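Local coordinates for extracellular solute-binding protein, family 7 (Colwellia psychrerythraea, PDB 4PET), which binds pyruvate together with a calcium ion in the periplasm and probably delivers the pyruvate to a TRAP transporter of the inner membrane, at residues E211-G214 and P215-L219; N251-P254 and K255-K259; A326-L329 and K330-D334. All coordinates share one frame; numbering follows the deposited sequence.

Interaction 1: E211-G214 and P215-L219; sequences EWVG and PSLDL. With CA (calcium ion), chain E; PYR (pyruvic acid), chain D.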
ATOM      1  N   GLU A 211      23.116   7.943   0.979  1.00 25.67           N
ATOM      2  CA  GLU A 211      21.909   7.329   0.470  1.00 25.01           C
ATOM      3  C   GLU A 211      20.852   8.412   0.447  1.00 20.56           C
ATOM      4  O   GLU A 211      20.917   9.400   1.208  1.00 22.03           O
ATOM      5  CB  GLU A 211      21.533   6.086   1.288  1.00 25.22           C
ATOM      6  CG  GLU A 211      21.064   6.315   2.701  1.00 25.94           C
ATOM      7  CD  GLU A 211      19.603   6.762   2.732  1.00 22.65           C
ATOM      8  OE1 GLU A 211      19.310   7.810   3.327  1.00 18.93           O
ATOM      9  OE2 GLU A 211      18.747   6.079   2.127  1.00 20.09           O
ATOM     10  N   TRP A 212      19.902   8.277  -0.464  1.00 17.64           N
ATOM     11  CA  TRP A 212      18.775   9.189  -0.481  1.00 21.51           C
ATOM     12  C   TRP A 212      17.479   8.367  -0.466  1.00 28.23           C
ATOM     13  O   TRP A 212      16.966   8.107   0.622  1.00 20.40           O
ATOM     14  CB  TRP A 212      18.869  10.202  -1.623  1.00 17.90           C
ATOM     15  CG  TRP A 212      17.667  11.044  -1.752  1.00 19.42           C
ATOM     16  CD1 TRP A 212      16.814  11.094  -2.818  1.00 20.52           C
ATOM     17  CD2 TRP A 212      17.135  11.924  -0.770  1.00 18.10           C
ATOM     18  NE1 TRP A 212      15.783  11.951  -2.558  1.00 21.37           N
ATOM     19  CE2 TRP A 212      15.951  12.479  -1.301  1.00 18.62           C
ATOM     20  CE3 TRP A 212      17.544  12.311   0.515  1.00 25.64           C
ATOM     21  CZ2 TRP A 212      15.187  13.410  -0.613  1.00 19.22           C
ATOM     22  CZ3 TRP A 212      16.779  13.224   1.203  1.00 20.82           C
ATOM     23  CH2 TRP A 212      15.604  13.762   0.646  1.00 24.37           C
ATOM     24  N   VAL A 213      16.994   7.920  -1.629  1.00 17.21           N
ATOM     25  CA  VAL A 213      15.782   7.101  -1.676  1.00 17.01           C
ATOM     26  C   VAL A 213      15.914   5.848  -2.531  1.00 22.92           C
ATOM     27  O   VAL A 213      15.762   4.715  -2.055  1.00 19.59           O
ATOM     28  CB  VAL A 213      14.572   7.926  -2.162  1.00 22.94           C
ATOM     29  CG1 VAL A 213      13.360   7.007  -2.365  1.00 19.84           C
ATOM     30  CG2 VAL A 213      14.257   9.047  -1.143  1.00 21.98           C
ATOM     31  N   GLY A 214      16.205   6.056  -3.805  1.00 19.51           N
ATOM     32  CA  GLY A 214      16.152   4.980  -4.770  1.00 18.79           C
ATOM     33  C   GLY A 214      15.937   5.538  -6.158  1.00 24.40           C
ATOM     34  O   GLY A 214      16.058   6.745  -6.390  1.00 18.92           O
ATOM     35  N   PRO A 215      15.607   4.653  -7.100  1.00 22.92           N
ATOM     36  CA  PRO A 215      15.463   5.038  -8.506  1.00 22.89           C
ATOM     37  C   PRO A 215      14.387   6.085  -8.725  1.00 21.22           C
ATOM     38  O   PRO A 215      14.431   6.821  -9.718  1.00 22.91           O
ATOM     39  CB  PRO A 215      15.068   3.726  -9.191  1.00 20.92           C
ATOM     40  CG  PRO A 215      15.520   2.669  -8.324  1.00 26.58           C
ATOM     41  CD  PRO A 215      15.510   3.201  -6.905  1.00 23.61           C
ATOM     42  N   SER A 216      13.407   6.166  -7.831  1.00 19.18           N
ATOM     43  CA  SER A 216      12.335   7.137  -8.039  1.00 21.07           C
ATOM     44  C   SER A 216      12.866   8.565  -8.105  1.00 22.05           C
ATOM     45  O   SER A 216      12.285   9.416  -8.784  1.00 25.31           O
ATOM     46  CB  SER A 216      11.254   7.037  -6.953  1.00 24.51           C
ATOM     47  OG  SER A 216      11.811   7.123  -5.647  1.00 24.92           O
ATOM     48  N   LEU A 217      13.953   8.824  -7.380  1.00 18.27           N
ATOM     49  CA  LEU A 217      14.439  10.187  -7.150  1.00 20.59           C
ATOM     50  C   LEU A 217      15.952  10.359  -7.294  1.00 24.11           C
ATOM     51  O   LEU A 217      16.407  11.476  -7.497  1.00 22.33           O
ATOM     52  CB  LEU A 217      14.032  10.678  -5.753  1.00 21.15           C
ATOM     53  CG  LEU A 217      12.540  10.889  -5.520  1.00 19.06           C
ATOM     54  CD1 LEU A 217      12.234  11.060  -3.974  1.00 19.60           C
ATOM     55  CD2 LEU A 217      12.069  12.103  -6.315  1.00 19.01           C
ATOM     56  N   ASP A 218      16.729   9.280  -7.185  1.00 20.39           N
ATOM     57  CA  ASP A 218      18.176   9.421  -7.086  1.00 18.59           C
ATOM     58  C   ASP A 218      18.818   9.878  -8.405  1.00 23.86           C
ATOM     59  O   ASP A 218      19.833  10.561  -8.386  1.00 19.74           O
ATOM     60  CB  ASP A 218      18.830   8.109  -6.684  1.00 22.34           C
ATOM     61  CG  ASP A 218      18.600   7.737  -5.234  1.00 21.70           C
ATOM     62  OD1 ASP A 218      17.856   8.450  -4.525  1.00 21.39           O
ATOM     63  OD2 ASP A 218      19.170   6.703  -4.817  1.00 21.60           O
ATOM     64  N   LEU A 219      18.244   9.518  -9.553  1.00 22.56           N
ATOM     65  CA  LEU A 219      18.978   9.722 -10.810  1.00 24.96           C
ATOM     66  C   LEU A 219      19.057  11.203 -11.180  1.00 26.81           C
ATOM     67  O   LEU A 219      20.117  11.693 -11.504  1.00 26.84           O
ATOM     68  CB  LEU A 219      18.370   8.895 -11.956  1.00 27.16           C
ATOM     69  CG  LEU A 219      18.197   7.418 -11.571  1.00 25.02           C
ATOM     70  CD1 LEU A 219      17.533   6.663 -12.686  1.00 27.47           C
ATOM     71  CD2 LEU A 219      19.531   6.802 -11.189  1.00 21.23           C
TER
HETATM   72 CA    CA E 403      16.921   7.471   2.901  1.00 20.50          CA
HETATM   73  C   PYR D 402      15.925  10.497   3.666  1.00 21.41           C
HETATM   74  O   PYR D 402      17.026   9.796   3.639  1.00 18.99           O
HETATM   75  OXT PYR D 402      16.011  11.691   4.179  1.00 15.36           O
HETATM   76  CA  PYR D 402      14.735  10.010   3.084  1.00 32.70           C
HETATM   77  O3  PYR D 402      14.606   8.749   2.759  1.00 24.97           O
HETATM   78  CB  PYR D 402      13.597  10.929   2.761  1.00 31.98           C
HETATM   79  O   HOH W   1      20.011   6.217  -2.352  1.00 15.91           O

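Interaction 2: N251-P254 and K255-K259; sequences NSLP and KDLQK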
ATOM      1  N   ASN A 251      -6.915  22.903  16.463  1.00 19.77           N
ATOM      2  CA  ASN A 251      -8.054  23.131  17.347  1.00 23.81           C
ATOM      3  C   ASN A 251      -8.877  24.338  16.916  1.00 25.36           C
ATOM      4  O   ASN A 251     -10.057  24.408  17.186  1.00 28.83           O
ATOM      5  CB  ASN A 251      -7.591  23.402  18.768  1.00 28.60           C
ATOM      6  CG  ASN A 251      -6.884  22.234  19.414  1.00 29.32           C
ATOM      7  OD1 ASN A 251      -7.060  21.062  19.049  1.00 28.85           O
ATOM      8  ND2 ASN A 251      -6.085  22.560  20.420  1.00 34.59           N
ATOM      9  N   SER A 252      -8.254  25.301  16.249  1.00 22.57           N
ATOM     10  CA  SER A 252      -8.967  26.514  15.874  1.00 22.94           C
ATOM     11  C   SER A 252      -9.915  26.250  14.693  1.00 22.39           C
ATOM     12  O   SER A 252     -10.786  27.067  14.400  1.00 20.98           O
ATOM     13  CB  SER A 252      -7.995  27.647  15.538  1.00 27.19           C
ATOM     14  OG  SER A 252      -7.346  27.419  14.285  1.00 26.59           O
ATOM     15  N   LEU A 253      -9.714  25.134  13.991  1.00 20.71           N
ATOM     16  CA  LEU A 253     -10.560  24.792  12.852  1.00 20.36           C
ATOM     17  C   LEU A 253     -11.928  24.283  13.280  1.00 20.32           C
ATOM     18  O   LEU A 253     -12.032  23.610  14.291  1.00 20.17           O
ATOM     19  CB  LEU A 253      -9.914  23.679  12.048  1.00 18.34           C
ATOM     20  CG  LEU A 253      -8.657  24.026  11.269  1.00 16.75           C
ATOM     21  CD1 LEU A 253      -8.143  22.784  10.550  1.00 17.26           C
ATOM     22  CD2 LEU A 253      -8.998  25.133  10.303  1.00 22.46           C
ATOM     23  N   PRO A 254     -12.980  24.574  12.486  1.00 18.62           N
ATOM     24  CA  PRO A 254     -14.234  23.852  12.722  1.00 23.69           C
ATOM     25  C   PRO A 254     -14.038  22.357  12.463  1.00 20.17           C
ATOM     26  O   PRO A 254     -13.088  21.991  11.755  1.00 21.45           O
ATOM     27  CB  PRO A 254     -15.229  24.482  11.728  1.00 27.25           C
ATOM     28  CG  PRO A 254     -14.414  25.264  10.780  1.00 25.50           C
ATOM     29  CD  PRO A 254     -13.082  25.553  11.395  1.00 27.66           C
ATOM     30  N   LYS A 255     -14.902  21.526  13.048  1.00 19.09           N
ATOM     31  CA  LYS A 255     -14.776  20.081  12.983  1.00 23.27           C
ATOM     32  C   LYS A 255     -14.805  19.524  11.537  1.00 20.88           C
ATOM     33  O   LYS A 255     -14.112  18.556  11.231  1.00 19.77           O
ATOM     34  CB  LYS A 255     -15.873  19.424  13.829  1.00 24.92           C
ATOM     35  CG  LYS A 255     -15.635  19.606  15.335  1.00 23.66           C
ATOM     36  CD  LYS A 255     -16.697  18.937  16.233  1.00 44.90           C
ATOM     37  CE  LYS A 255     -16.563  17.404  16.329  1.00 46.11           C
ATOM     38  NZ  LYS A 255     -15.240  16.948  16.874  1.00 38.55           N
ATOM     39  N   ASP A 256     -15.580  20.131  10.653  1.00 24.08           N
ATOM     40  CA  ASP A 256     -15.663  19.593   9.281  1.00 20.69           C
ATOM     41  C   ASP A 256     -14.343  19.842   8.552  1.00 20.46           C
ATOM     42  O   ASP A 256     -13.829  18.958   7.857  1.00 23.02           O
ATOM     43  CB  ASP A 256     -16.891  20.121   8.518  1.00 22.32           C
ATOM     44  CG  ASP A 256     -16.913  21.641   8.378  1.00 30.34           C
ATOM     45  OD1 ASP A 256     -16.216  22.317   9.165  1.00 30.50           O
ATOM     46  OD2 ASP A 256     -17.681  22.157   7.521  1.00 29.15           O
ATOM     47  N   LEU A 257     -13.743  21.011   8.768  1.00 18.59           N
ATOM     48  CA  LEU A 257     -12.439  21.300   8.158  1.00 16.61           C
ATOM     49  C   LEU A 257     -11.336  20.466   8.806  1.00 18.29           C
ATOM     50  O   LEU A 257     -10.408  20.048   8.124  1.00 18.57           O
ATOM     51  CB  LEU A 257     -12.112  22.792   8.191  1.00 17.72           C
ATOM     52  CG  LEU A 257     -13.053  23.741   7.479  1.00 22.81           C
ATOM     53  CD1 LEU A 257     -12.518  25.203   7.605  1.00 24.19           C
ATOM     54  CD2 LEU A 257     -13.212  23.322   6.011  1.00 23.70           C
ATOM     55  N   GLN A 258     -11.448  20.181  10.104  1.00 17.28           N
ATOM     56  CA  GLN A 258     -10.509  19.250  10.727  1.00 15.98           C
ATOM     57  C   GLN A 258     -10.499  17.901  10.007  1.00 16.55           C
ATOM     58  O   GLN A 258      -9.431  17.302   9.765  1.00 16.56           O
ATOM     59  CB  GLN A 258     -10.856  19.013  12.188  1.00 16.51           C
ATOM     60  CG  GLN A 258     -10.680  20.243  13.065  1.00 20.73           C
ATOM     61  CD  GLN A 258     -11.049  20.002  14.520  1.00 26.79           C
ATOM     62  OE1 GLN A 258     -11.607  18.963  14.871  1.00 25.36           O
ATOM     63  NE2 GLN A 258     -10.761  20.981  15.373  1.00 21.09           N
ATOM     64  N   LYS A 259     -11.685  17.376   9.725  1.00 21.39           N
ATOM     65  CA  LYS A 259     -11.771  16.072   9.076  1.00 22.98           C
ATOM     66  C   LYS A 259     -11.241  16.131   7.641  1.00 25.41           C
ATOM     67  O   LYS A 259     -10.571  15.205   7.166  1.00 19.10           O
ATOM     68  CB  LYS A 259     -13.219  15.563   9.080  1.00 18.71           C
ATOM     69  CG  LYS A 259     -13.333  14.123   8.686  1.00 25.01           C
ATOM     70  CD  LYS A 259     -12.719  13.254   9.772  1.00 25.87           C
ATOM     71  CE  LYS A 259     -12.631  11.809   9.325  1.00 34.02           C
ATOM     72  NZ  LYS A 259     -12.155  10.871  10.388  1.00 36.89           N
TER
HETATM   73  O   HOH W   2     -11.547  21.767  18.127  1.00 22.72           O

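Interaction 3: A326-L329 and K330-D334; sequences AEIL and KSLND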
ATOM      1  N   ALA A 326      11.310   1.343  24.874  1.00 22.91           N
ATOM      2  CA  ALA A 326      11.127  -0.095  24.975  1.00 19.07           C
ATOM      3  C   ALA A 326       9.743  -0.435  24.441  1.00 22.70           C
ATOM      4  O   ALA A 326       9.573  -1.423  23.702  1.00 20.66           O
ATOM      5  CB  ALA A 326      11.333  -0.584  26.422  1.00 22.56           C
ATOM      6  N   GLU A 327       8.768   0.410  24.765  1.00 19.34           N
ATOM      7  CA  GLU A 327       7.400   0.160  24.364  1.00 25.42           C
ATOM      8  C   GLU A 327       7.281   0.243  22.859  1.00 24.75           C
ATOM      9  O   GLU A 327       6.646  -0.610  22.214  1.00 24.28           O
ATOM     10  CB  GLU A 327       6.409   1.145  25.008  1.00 25.97           C
ATOM     11  CG  GLU A 327       4.959   0.771  24.668  1.00 27.51           C
ATOM     12  CD  GLU A 327       3.892   1.745  25.192  1.00 36.09           C
ATOM     13  OE1 GLU A 327       4.215   2.679  25.962  1.00 32.64           O
ATOM     14  OE2 GLU A 327       2.712   1.573  24.807  1.00 37.87           O
ATOM     15  N   ILE A 328       7.898   1.258  22.278  1.00 20.84           N
ATOM     16  CA  ILE A 328       7.796   1.416  20.832  1.00 21.46           C
ATOM     17  C   ILE A 328       8.509   0.268  20.103  1.00 21.41           C
ATOM     18  O   ILE A 328       7.947  -0.317  19.184  1.00 24.64           O
ATOM     19  CB  ILE A 328       8.372   2.744  20.350  1.00 18.33           C
ATOM     20  CG1 ILE A 328       7.566   3.907  20.921  1.00 21.43           C
ATOM     21  CG2 ILE A 328       8.293   2.804  18.813  1.00 18.16           C
ATOM     22  CD1 ILE A 328       8.265   5.236  20.828  1.00 21.43           C
ATOM     23  N   LEU A 329       9.735  -0.050  20.505  1.00 21.03           N
ATOM     24  CA  LEU A 329      10.465  -1.141  19.854  1.00 20.18           C
ATOM     25  C   LEU A 329       9.802  -2.520  20.058  1.00 26.23           C
ATOM     26  O   LEU A 329       9.876  -3.377  19.182  1.00 24.41           O
ATOM     27  CB  LEU A 329      11.908  -1.200  20.295  1.00 18.88           C
ATOM     28  CG  LEU A 329      12.708   0.047  19.923  1.00 30.01           C
ATOM     29  CD1 LEU A 329      14.096  -0.098  20.451  1.00 23.20           C
ATOM     30  CD2 LEU A 329      12.716   0.296  18.390  1.00 29.48           C
ATOM     31  N   LYS A 330       9.170  -2.744  21.202  1.00 19.89           N
ATOM     32  CA  LYS A 330       8.448  -3.990  21.405  1.00 24.27           C
ATOM     33  C   LYS A 330       7.249  -4.096  20.478  1.00 23.47           C
ATOM     34  O   LYS A 330       6.940  -5.172  19.960  1.00 25.39           O
ATOM     35  CB  LYS A 330       7.961  -4.123  22.844  1.00 27.29           C
ATOM     36  CG  LYS A 330       7.094  -5.374  23.063  1.00 36.28           C
ATOM     37  CD  LYS A 330       6.465  -5.382  24.438  1.00 41.69           C
ATOM     38  CE  LYS A 330       6.351  -6.782  25.021  1.00 48.23           C
ATOM     39  NZ  LYS A 330       5.878  -7.800  24.044  1.00 52.72           N
ATOM     40  N   SER A 331       6.524  -3.002  20.332  1.00 21.36           N
ATOM     41  CA  SER A 331       5.380  -3.000  19.433  1.00 26.34           C
ATOM     42  C   SER A 331       5.833  -3.270  18.005  1.00 27.15           C
ATOM     43  O   SER A 331       5.203  -4.050  17.297  1.00 18.22           O
ATOM     44  CB  SER A 331       4.622  -1.672  19.503  1.00 23.11           C
ATOM     45  OG  SER A 331       3.606  -1.643  18.520  1.00 26.16           O
ATOM     46  N   LEU A 332       6.918  -2.628  17.580  1.00 22.54           N
ATOM     47  CA  LEU A 332       7.426  -2.816  16.223  1.00 25.14           C
ATOM     48  C   LEU A 332       7.921  -4.230  16.002  1.00 23.46           C
ATOM     49  O   LEU A 332       7.689  -4.806  14.941  1.00 25.84           O
ATOM     50  CB  LEU A 332       8.553  -1.851  15.897  1.00 22.68           C
ATOM     51  CG  LEU A 332       8.148  -0.411  15.644  1.00 22.37           C
ATOM     52  CD1 LEU A 332       9.391   0.448  15.616  1.00 21.02           C
ATOM     53  CD2 LEU A 332       7.348  -0.269  14.321  1.00 21.18           C
ATOM     54  N   ASN A 333       8.605  -4.774  17.006  1.00 20.87           N
ATOM     55  CA  ASN A 333       9.223  -6.082  16.902  1.00 20.15           C
ATOM     56  C   ASN A 333       8.143  -7.196  16.886  1.00 25.52           C
ATOM     57  O   ASN A 333       8.129  -8.060  16.007  1.00 22.19           O
ATOM     58  CB  ASN A 333      10.251  -6.258  18.039  1.00 25.99           C
ATOM     59  CG  ASN A 333      10.911  -7.626  18.027  1.00 38.92           C
ATOM     60  OD1 ASN A 333      10.713  -8.442  18.939  1.00 42.63           O
ATOM     61  ND2 ASN A 333      11.707  -7.882  16.998  1.00 39.44           N
ATOM     62  N   ASP A 334       7.213  -7.135  17.829  1.00 23.65           N
ATOM     63  CA  ASP A 334       6.129  -8.113  17.885  1.00 24.88           C
ATOM     64  C   ASP A 334       5.251  -7.987  16.658  1.00 19.75           C
ATOM     65  O   ASP A 334       4.846  -8.991  16.105  1.00 23.25           O
ATOM     66  CB  ASP A 334       5.231  -7.877  19.086  1.00 23.03           C
ATOM     67  CG  ASP A 334       5.922  -8.135  20.390  1.00 31.25           C
ATOM     68  OD1 ASP A 334       7.072  -8.639  20.349  1.00 30.10           O
ATOM     69  OD2 ASP A 334       5.299  -7.819  21.435  1.00 27.64           O
TER

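Interaction 1: E211-G214 and P215-L219
In the calcium-pyruvate site, Trp-212, Val-213 and Gly-214 form the ligand-side limb of a tight turn that the carboxylate of Asp-218 holds by accepting the amides of Val-213 and Gly-214. Glu-211 chelates the calcium ion through both carboxylate oxygens and Trp-212 O adds a third ligand at 2.4 Å; pyruvate O and O3, Gln-153 and Glu-236 complete seven donors. With CG of Trp-212 anti to the backbone N (chi1 174°), pyruvate lies over one indole face, toward its rim, CZ3 being 3.4 Å from pyruvate OXT, while Leu-217 CB meets the edge in plane at 3.9 Å from NE1. Val-213 N meets Asp-218 OD1 at 3.1 Å on its syn lone pair, Gly-214 N at 3.0 Å from 54° above the carboxylate plane. Asp-218 OD2 bonds Trp-157 NE1 and, through a water, Trp-212 N. Gly-214 O in turn accepts Asp-218 N at 2.7 Å and Leu-217 N at 3.1 Å. These bonds probably hold in place the backbone that presents Trp-212 O to the metal. The loop follows strand 209-210; Arg-174 of strand 172-174 touches Trp-212, Phe-44 of helix 44-58 packs on Val-213 and Leu-217, and helix 255-290 borders Ser-216 and Leu-219.

Interaction 2: N251-P254 and K255-K259
The amide of Gln-258 faces back across the elbow towards Leu-253, whose carbonyl O lies obliquely off one face at the NE2 end, 3.1 Å from NE2. A water lies close to the amide plane, accepting from NE2 at 3.0 Å and donating to Asn-251 O, so it bridges the last turn of helix 247-252 to the first of helix 255-290. NE2 also bonds Tyr-250 O. The second flat group, the carboxylate of Asp-256, has Pro-254 CB 3.5 Å from OD1, slightly to one side of its plane, and Leu-257 N on the other side; the latter makes a weak bond to OD1, bent to 124°. The carboxylate is turned back over the helix start because CG sits between the backbone N and the carbonyl carbon (chi1 60°). Its OD2 has the stronger partner, a salt bridge to Arg-62.

Pro-254 occupies the N-cap position, and its carbonyl receives the first i to i+4 bond of the new helix, from Gln-258 N at 2.9 Å. The pyrrolidine ring crosses the leucine branch at an angle, with CG 3.7 Å from Leu-257 CD1. Next to it, Leu-253 CB lies 3.7 Å from Gln-258 CG, putting the aliphatic part of the glutamine alongside the leucine. Tyr-29 of strand 29-35 touches Leu-253, Pro-254 and Leu-257, placing their apolar side against that strand of the five-stranded sheet.

Chemically, the elbow is divided between an apolar side formed by these three residues and a polar side where Gln-258 serves the preceding helix's end. The negative charge of Asp-256 near the helix N terminus would probably interact favourably with the helix dipole while also being paired with Arg-62.

Interaction 3: A326-L329 and K330-D334
Regular alpha-helical geometry joins Ala-326 through Leu-329 to Lys-330 through Asn-333 by four successive i to i+4 bonds, from Lys-330 N to Ala-326 O at 2.9 Å, Ser-331 N to Glu-327 O, Leu-332 N to Ile-328 O and Asn-333 N to Leu-329 O. Along the apolar side, Ile-328 and Leu-332 lie side by side and point the same way, with Ile-328 CG2 4.1 Å from Leu-332 CD1. Leu-329 CD2 approaches the same Leu-332 methyl at 4.3 Å, so CD1 contacts branches from two preceding residues. Phe-107 packs on both leucines, Phe-108 and Val-136 on Ile-328. The outward side is polar: Lys-330 runs out with CG anti to the backbone N (chi1 175°), then bends at its last two torsions, which returns NZ to Asp-334 OD2 at 2.7 Å on the syn lone pair. Toward helix 129-137, Ser-331 and Glu-327 both touch Leu-132; Ser-331 OG bonds Trp-123 NE1, and Glu-327 makes a long, weak ion pair with Lys-135. The chemistry is thus that of an amphipathic helix segment: its aliphatic side chains meet Phe-107 and Phe-108 of loops and Val-136 of helix 129-137, while the one-turn Lys-330 to Asp-334 salt bridge pairs opposite charges and should add modestly to helix stability.

From the N terminus the three contacts follow in series, each within one continuous segment; none nests in or crosses another. Interaction 1 closes a turn in the loop after strand 209-210, interaction 2 joins helix 247-252 to helix 255-290, and interaction 3 is a stretch of helix 323-353. They do not touch: nearest atoms are about 26 Å apart between interactions 1 and 2, 17 Å between 1 and 3, and 22 Å between 2 and 3. Helix 255-290 starts in interaction 2 and later packs on interaction 1, where Pro-215 O bonds Asn-283. Pro-215 also meets Trp-342 of the second subunit, on the counterpart of the helix carrying interaction 3.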